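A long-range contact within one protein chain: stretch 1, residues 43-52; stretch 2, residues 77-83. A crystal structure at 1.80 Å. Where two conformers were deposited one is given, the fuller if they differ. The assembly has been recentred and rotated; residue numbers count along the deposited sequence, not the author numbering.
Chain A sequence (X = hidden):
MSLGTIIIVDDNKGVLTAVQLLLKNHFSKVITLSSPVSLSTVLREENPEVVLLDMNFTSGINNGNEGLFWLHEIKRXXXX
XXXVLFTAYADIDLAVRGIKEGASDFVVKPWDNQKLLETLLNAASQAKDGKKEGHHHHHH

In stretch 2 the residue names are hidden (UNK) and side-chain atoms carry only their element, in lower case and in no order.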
ATOM      1  N   LEU A  43       4.356  10.926   2.830  1.00 21.44           N
ATOM      2  CA  LEU A  43       3.713  10.540   4.087  1.00 21.64           C
ATOM      3  C   LEU A  43       3.495  11.737   5.016  1.00 23.05           C
ATOM      4  O   LEU A  43       2.487  11.804   5.732  1.00 21.13           O
ATOM      5  CB  LEU A  43       4.522   9.465   4.831  1.00 22.54           C
ATOM      6  CG  LEU A  43       4.621   8.103   4.169  1.00 21.53           C
ATOM      7  CD1 LEU A  43       5.569   7.190   4.971  1.00 19.63           C
ATOM      8  CD2 LEU A  43       3.240   7.465   4.022  1.00 23.85           C
ATOM      9  N   ARG A  44       4.448  12.660   5.002  1.00 23.46           N
ATOM     10  CA  ARG A  44       4.409  13.836   5.873  1.00 25.17           C
ATOM     11  C   ARG A  44       3.415  14.874   5.368  1.00 25.60           C
ATOM     12  O   ARG A  44       2.650  15.455   6.151  1.00 25.72           O
ATOM     13  CB  ARG A  44       5.780  14.519   5.950  1.00 24.92           C
ATOM     14  CG  ARG A  44       5.807  15.629   7.054  1.00 25.89           C
ATOM     15  CD  ARG A  44       7.145  16.350   7.213  1.00 26.91           C
ATOM     16  NE  ARG A  44       8.206  15.381   7.426  1.00 28.30           N
ATOM     17  CZ  ARG A  44       9.029  15.013   6.459  1.00 27.36           C
ATOM     18  NH1 ARG A  44       8.917  15.605   5.276  1.00 25.73           N
ATOM     19  NH2 ARG A  44       9.952  14.086   6.696  1.00 26.65           N
ATOM     20  N   GLU A  45       3.446  15.099   4.064  1.00 25.68           N
ATOM     21  CA  GLU A  45       2.756  16.232   3.459  1.00 26.46           C
ATOM     22  C   GLU A  45       1.384  15.951   2.897  1.00 26.55           C
ATOM     23  O   GLU A  45       0.579  16.890   2.751  1.00 26.06           O
ATOM     24  CB  GLU A  45       3.597  16.767   2.328  1.00 26.78           C
ATOM     25  CG  GLU A  45       4.927  17.345   2.775  1.00 31.25           C
ATOM     26  CD  GLU A  45       5.663  18.008   1.635  1.00 35.74           C
ATOM     27  OE1 GLU A  45       5.173  17.952   0.476  1.00 35.87           O
ATOM     28  OE2 GLU A  45       6.744  18.579   1.896  1.00 37.61           O
ATOM     29  N   GLU A  46       1.106  14.689   2.560  1.00 25.62           N
ATOM     30  CA  GLU A  46      -0.092  14.379   1.771  1.00 25.88           C
ATOM     31  C   GLU A  46      -1.313  13.802   2.501  1.00 25.67           C
ATOM     32  O   GLU A  46      -2.310  13.482   1.849  1.00 26.88           O
ATOM     33  CB  GLU A  46       0.279  13.495   0.589  1.00 26.92           C
ATOM     34  CG  GLU A  46       1.279  14.125  -0.349  1.00 28.36           C
ATOM     35  CD  GLU A  46       0.700  15.250  -1.201  1.00 32.89           C
ATOM     36  OE1 GLU A  46      -0.543  15.339  -1.356  1.00 31.45           O
ATOM     37  OE2 GLU A  46       1.512  16.050  -1.712  1.00 33.30           O
ATOM     38  N   ASN A  47      -1.237  13.687   3.821  1.00 25.06           N
ATOM     39  CA  ASN A  47      -2.320  13.139   4.652  0.50 24.74           C
ATOM     40  C   ASN A  47      -2.985  11.911   4.023  1.00 24.05           C
ATOM     41  O   ASN A  47      -4.200  11.886   3.773  1.00 24.30           O
ATOM     42  CB  ASN A  47      -3.351  14.218   5.005  0.50 25.67           C
ATOM     43  CG  ASN A  47      -2.712  15.464   5.580  0.50 26.73           C
ATOM     44  OD1 ASN A  47      -2.729  16.517   4.951  0.50 31.25           O
ATOM     45  ND2 ASN A  47      -2.142  15.349   6.773  0.50 30.54           N
ATOM     46  N   PRO A  48      -2.173  10.864   3.751  1.00 22.73           N
ATOM     47  CA  PRO A  48      -2.732   9.676   3.100  1.00 21.41           C
ATOM     48  C   PRO A  48      -3.750   8.960   3.964  1.00 20.82           C
ATOM     49  O   PRO A  48      -3.624   8.966   5.190  1.00 20.92           O
ATOM     50  CB  PRO A  48      -1.506   8.786   2.894  1.00 20.98           C
ATOM     51  CG  PRO A  48      -0.547   9.204   3.936  1.00 22.42           C
ATOM     52  CD  PRO A  48      -0.734  10.710   4.009  1.00 22.89           C
ATOM     53  N   GLU A  49      -4.746   8.362   3.323  1.00 19.79           N
ATOM     54  CA  GLU A  49      -5.732   7.528   4.006  1.00 20.57           C
ATOM     55  C   GLU A  49      -5.366   6.044   4.056  1.00 18.59           C
ATOM     56  O   GLU A  49      -5.857   5.320   4.897  1.00 17.96           O
ATOM     57  CB  GLU A  49      -7.104   7.725   3.374  1.00 21.98           C
ATOM     58  CG  GLU A  49      -7.765   8.965   4.032  1.00 29.44           C
ATOM     59  CD  GLU A  49      -9.112   9.301   3.497  1.00 35.28           C
ATOM     60  OE1 GLU A  49      -9.966   8.395   3.422  1.00 42.13           O
ATOM     61  OE2 GLU A  49      -9.327  10.496   3.195  1.00 38.99           O
ATOM     62  N   VAL A  50      -4.493   5.618   3.150  1.00 16.94           N
ATOM     63  CA  VAL A  50      -4.048   4.223   3.124  1.00 15.22           C
ATOM     64  C   VAL A  50      -2.771   4.192   2.245  1.00 15.96           C
ATOM     65  O   VAL A  50      -2.590   5.085   1.394  1.00 15.12           O
ATOM     66  CB  VAL A  50      -5.186   3.287   2.599  1.00 15.11           C
ATOM     67  CG1 VAL A  50      -5.586   3.649   1.200  1.00 15.30           C
ATOM     68  CG2 VAL A  50      -4.784   1.790   2.686  1.00 16.60           C
ATOM     69  N   VAL A  51      -1.897   3.202   2.480  1.00 14.81           N
ATOM     70  CA  VAL A  51      -0.714   2.985   1.654  1.00 14.25           C
ATOM     71  C   VAL A  51      -0.841   1.563   1.138  1.00 13.85           C
ATOM     72  O   VAL A  51      -1.116   0.637   1.928  1.00 15.45           O
ATOM     73  CB  VAL A  51       0.602   3.091   2.473  1.00 14.26           C
ATOM     74  CG1 VAL A  51       1.843   2.816   1.570  1.00 14.48           C
ATOM     75  CG2 VAL A  51       0.752   4.497   3.082  1.00 15.17           C
ATOM     76  N   LEU A  52      -0.652   1.370  -0.165  1.00 13.16           N
ATOM     77  CA  LEU A  52      -0.532   0.013  -0.740  1.00 14.08           C
ATOM     78  C   LEU A  52       0.960  -0.233  -0.949  1.00 13.97           C
ATOM     79  O   LEU A  52       1.609   0.482  -1.746  1.00 13.92           O
ATOM     80  CB  LEU A  52      -1.282  -0.091  -2.092  1.00 14.15           C
ATOM     81  CG  LEU A  52      -1.214  -1.475  -2.792  1.00 13.42           C
ATOM     82  CD1 LEU A  52      -1.802  -2.579  -1.867  1.00 12.03           C
ATOM     83  CD2 LEU A  52      -1.994  -1.404  -4.122  1.00 15.69           C
ATOM     84  N   UNK A  77       6.169   5.744  12.716  1.00 26.40           N
ATOM     85  CA  UNK A  77       5.892   7.170  12.654  1.00 26.89           C
ATOM     86  C   UNK A  77       4.410   7.510  12.509  1.00 27.41           C
ATOM     87  O   UNK A  77       3.948   8.536  13.037  1.00 28.19           O
ATOM     88  c   UNK A  77       6.648   7.779  11.483  1.00 27.08           C
ATOM     89  o   UNK A  77       8.361   9.530  12.835  1.00 39.61           O
ATOM     90  c   UNK A  77       7.272   9.987  12.459  1.00 37.31           C
ATOM     91  c   UNK A  77       6.487   9.292  11.390  1.00 30.66           C
ATOM     92  n   UNK A  77       6.727  11.089  12.979  1.00 39.76           N
ATOM     93  N   UNK A  78       3.676   6.685  11.763  1.00 26.34           N
ATOM     94  CA  UNK A  78       2.256   6.946  11.507  1.00 26.04           C
ATOM     95  C   UNK A  78       1.409   5.766  11.998  1.00 26.34           C
ATOM     96  O   UNK A  78       0.938   4.936  11.231  1.00 25.12           O
ATOM     97  c   UNK A  78       3.471  10.700   9.146  1.00 26.35           C
ATOM     98  c   UNK A  78       2.642   9.702   9.634  1.00 26.16           C
ATOM     99  c   UNK A  78       4.153   8.042   8.853  1.00 23.05           C
ATOM    100  c   UNK A  78       2.038   7.264  10.007  1.00 26.09           C
ATOM    101  c   UNK A  78       2.959   8.356   9.482  1.00 24.85           C
ATOM    102  c   UNK A  78       5.001   9.035   8.375  1.00 22.78           C
ATOM    103  c   UNK A  78       4.649  10.363   8.525  1.00 23.84           C
ATOM    104  o   UNK A  78       5.469  11.364   8.066  1.00 24.96           O
ATOM    105  N   UNK A  79       1.237   5.701  13.319  1.00 26.63           N
ATOM    106  CA  UNK A  79       0.668   4.532  13.997  1.00 28.05           C
ATOM    107  C   UNK A  79      -0.728   4.172  13.505  1.00 27.32           C
ATOM    108  O   UNK A  79      -1.093   3.001  13.447  1.00 28.73           O
ATOM    109  n   UNK A  79       1.119   6.196  17.956  1.00 42.96           N
ATOM    110  c   UNK A  79       2.321   5.746  17.250  1.00 39.78           C
ATOM    111  c   UNK A  79       0.646   4.803  15.510  1.00 29.00           C
ATOM    112  n   UNK A  79      -0.018   7.079  19.762  1.00 45.52           N
ATOM    113  c   UNK A  79       2.043   4.689  16.145  1.00 33.57           C
ATOM    114  n   UNK A  79       2.254   6.777  19.881  1.00 44.88           N
ATOM    115  c   UNK A  79       1.119   6.688  19.198  1.00 45.43           C
ATOM    116  N   UNK A  80      -1.485   5.185  13.104  1.00 26.43           N
ATOM    117  CA  UNK A  80      -2.856   4.964  12.669  1.00 25.70           C
ATOM    118  C   UNK A  80      -3.070   4.919  11.142  1.00 24.49           C
ATOM    119  O   UNK A  80      -4.210   4.790  10.672  1.00 24.74           O
ATOM    120  o   UNK A  80      -3.598   6.993  15.489  1.00 33.13           O
ATOM    121  o   UNK A  80      -3.829   4.807  15.389  1.00 33.24           O
ATOM    122  c   UNK A  80      -3.750   6.019  13.316  1.00 27.07           C
ATOM    123  c   UNK A  80      -3.731   5.932  14.847  1.00 29.56           C
ATOM    124  N   UNK A  81      -1.991   4.966  10.366  1.00 21.75           N
ATOM    125  CA  UNK A  81      -2.115   4.943   8.902  1.00 19.19           C
ATOM    126  C   UNK A  81      -2.237   3.492   8.412  1.00 18.87           C
ATOM    127  O   UNK A  81      -1.309   2.700   8.615  1.00 19.10           O
ATOM    128  c   UNK A  81      -0.864   5.600   8.291  1.00 19.66           C
ATOM    129  c   UNK A  81      -0.702   5.510   6.769  1.00 18.04           C
ATOM    130  c   UNK A  81      -1.949   6.082   6.080  1.00 20.35           C
ATOM    131  c   UNK A  81       0.542   6.248   6.355  1.00 18.13           C
ATOM    132  N   UNK A  82      -3.396   3.110   7.823  1.00 18.45           N
ATOM    133  CA  UNK A  82      -3.527   1.723   7.336  1.00 17.38           C
ATOM    134  C   UNK A  82      -2.522   1.416   6.228  1.00 16.34           C
ATOM    135  O   UNK A  82      -2.381   2.218   5.308  1.00 16.18           O
ATOM    136  c   UNK A  82      -4.661   3.865   7.667  1.00 18.53           C
ATOM    137  c   UNK A  82      -4.937   1.691   6.733  1.00 17.62           C
ATOM    138  c   UNK A  82      -5.679   2.783   7.503  1.00 19.00           C
ATOM    139  N   UNK A  83      -1.853   0.267   6.346  1.00 15.36           N
ATOM    140  CA  UNK A  83      -0.930  -0.198   5.310  1.00 15.19           C
ATOM    141  C   UNK A  83      -1.420  -1.539   4.819  1.00 15.45           C
ATOM    142  O   UNK A  83      -1.625  -2.479   5.636  1.00 15.98           O
ATOM    143  c   UNK A  83       0.510  -0.354   5.864  1.00 15.70           C
ATOM    144  c   UNK A  83       1.068   0.998   6.324  1.00 16.75           C
ATOM    145  c   UNK A  83       1.419  -0.948   4.754  1.00 16.92           C
TER

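Position 77 has five side-chain atoms: three carbons, the last carrying one oxygen and one nitrogen. That is a carboxamide at the end of a two-carbon arm. The side chain is exposed and touches nothing on stretch 1. The residue is glutamine, Q77. Oxygen and nitrogen alone separate it from glutamate, and the element labels settle the point.

Position 78 has one carbon leading to a ring of six carbons, and the ring bears one oxygen. The CA-to-CB bond points toward stretch 1, and the ring lies beside L43 and R44. A phenol ring means tyrosine, Y78. Its CE2 is 3.6 Å from CB of L43, an apolar contact. Its OH is 3.5 Å from CA of R44. The OH is also 3.5 Å from N of R44, but the angle is poor and this is not a hydrogen bond. Y78 is the first residue after a helix to leave helical phi/psi.

Position 79 has three carbons, a nitrogen, then a carbon carrying two more nitrogens. The side chain is exposed and out of reach of stretch 1. This guanidinium makes it arginine, R79. A crystal neighbour touches it.

Position 80 has two carbons, the second carrying two oxygens. It too is out of reach of stretch 1. A carboxylate on a single-carbon arm is aspartate, D80. R79 and D80 are the middle residues of a type I turn that starts at Y78 and ends at position 81. The backbone N of position 81 donates to O of Y78 at 3.1 Å.

Position 81 has four carbons, forked at the second. Its CA-to-CB bond points sideways, but the end of the side chain comes nearer. That end meets side chains of L43, P48 and V51 and the backbone O of P48. The fork lies one carbon beyond CB, so the residue is leucine, L81, and not isoleucine. CD2 is 3.8 Å from CD2 of L43, 3.7 Å from CG2 of V51 and 4.0 Å from CG of P48. CD1 is 3.5 Å from the backbone O of P48.

Position 82 has three carbons that close a ring onto the backbone N. The ring carbons lie against O of E49 and a methyl of V50. This is proline, P82. Its CD is 3.3 Å from O of E49, and its CB is 4.1 Å from CG2 of V50. P82 has no N-H to donate; its O accepts from N of V51.

Position 83 has one carbon carrying two carbons. One of them packs near CB of V51. Branching at CB with three carbons in all gives valine, V83. Its CG2 is 4.4 Å from CB of V51.

The contact works in two parts. Parallel pairing of V51 with V83 joins the backbones. N of V51 donates to O of P82 at 3.0 Å, and the same oxygen lies 3.4 Å from CA of V50 in a CA-H...O contact. A second such contact runs from CA of V83 to O of V51, 3.5 Å. Beside this pairing, CD2 of L81 packs against L43, P48 and V51, while Y78 extends the packing to R44 on the helix.

Stretch 2, residues 77-83: QYRDLPV
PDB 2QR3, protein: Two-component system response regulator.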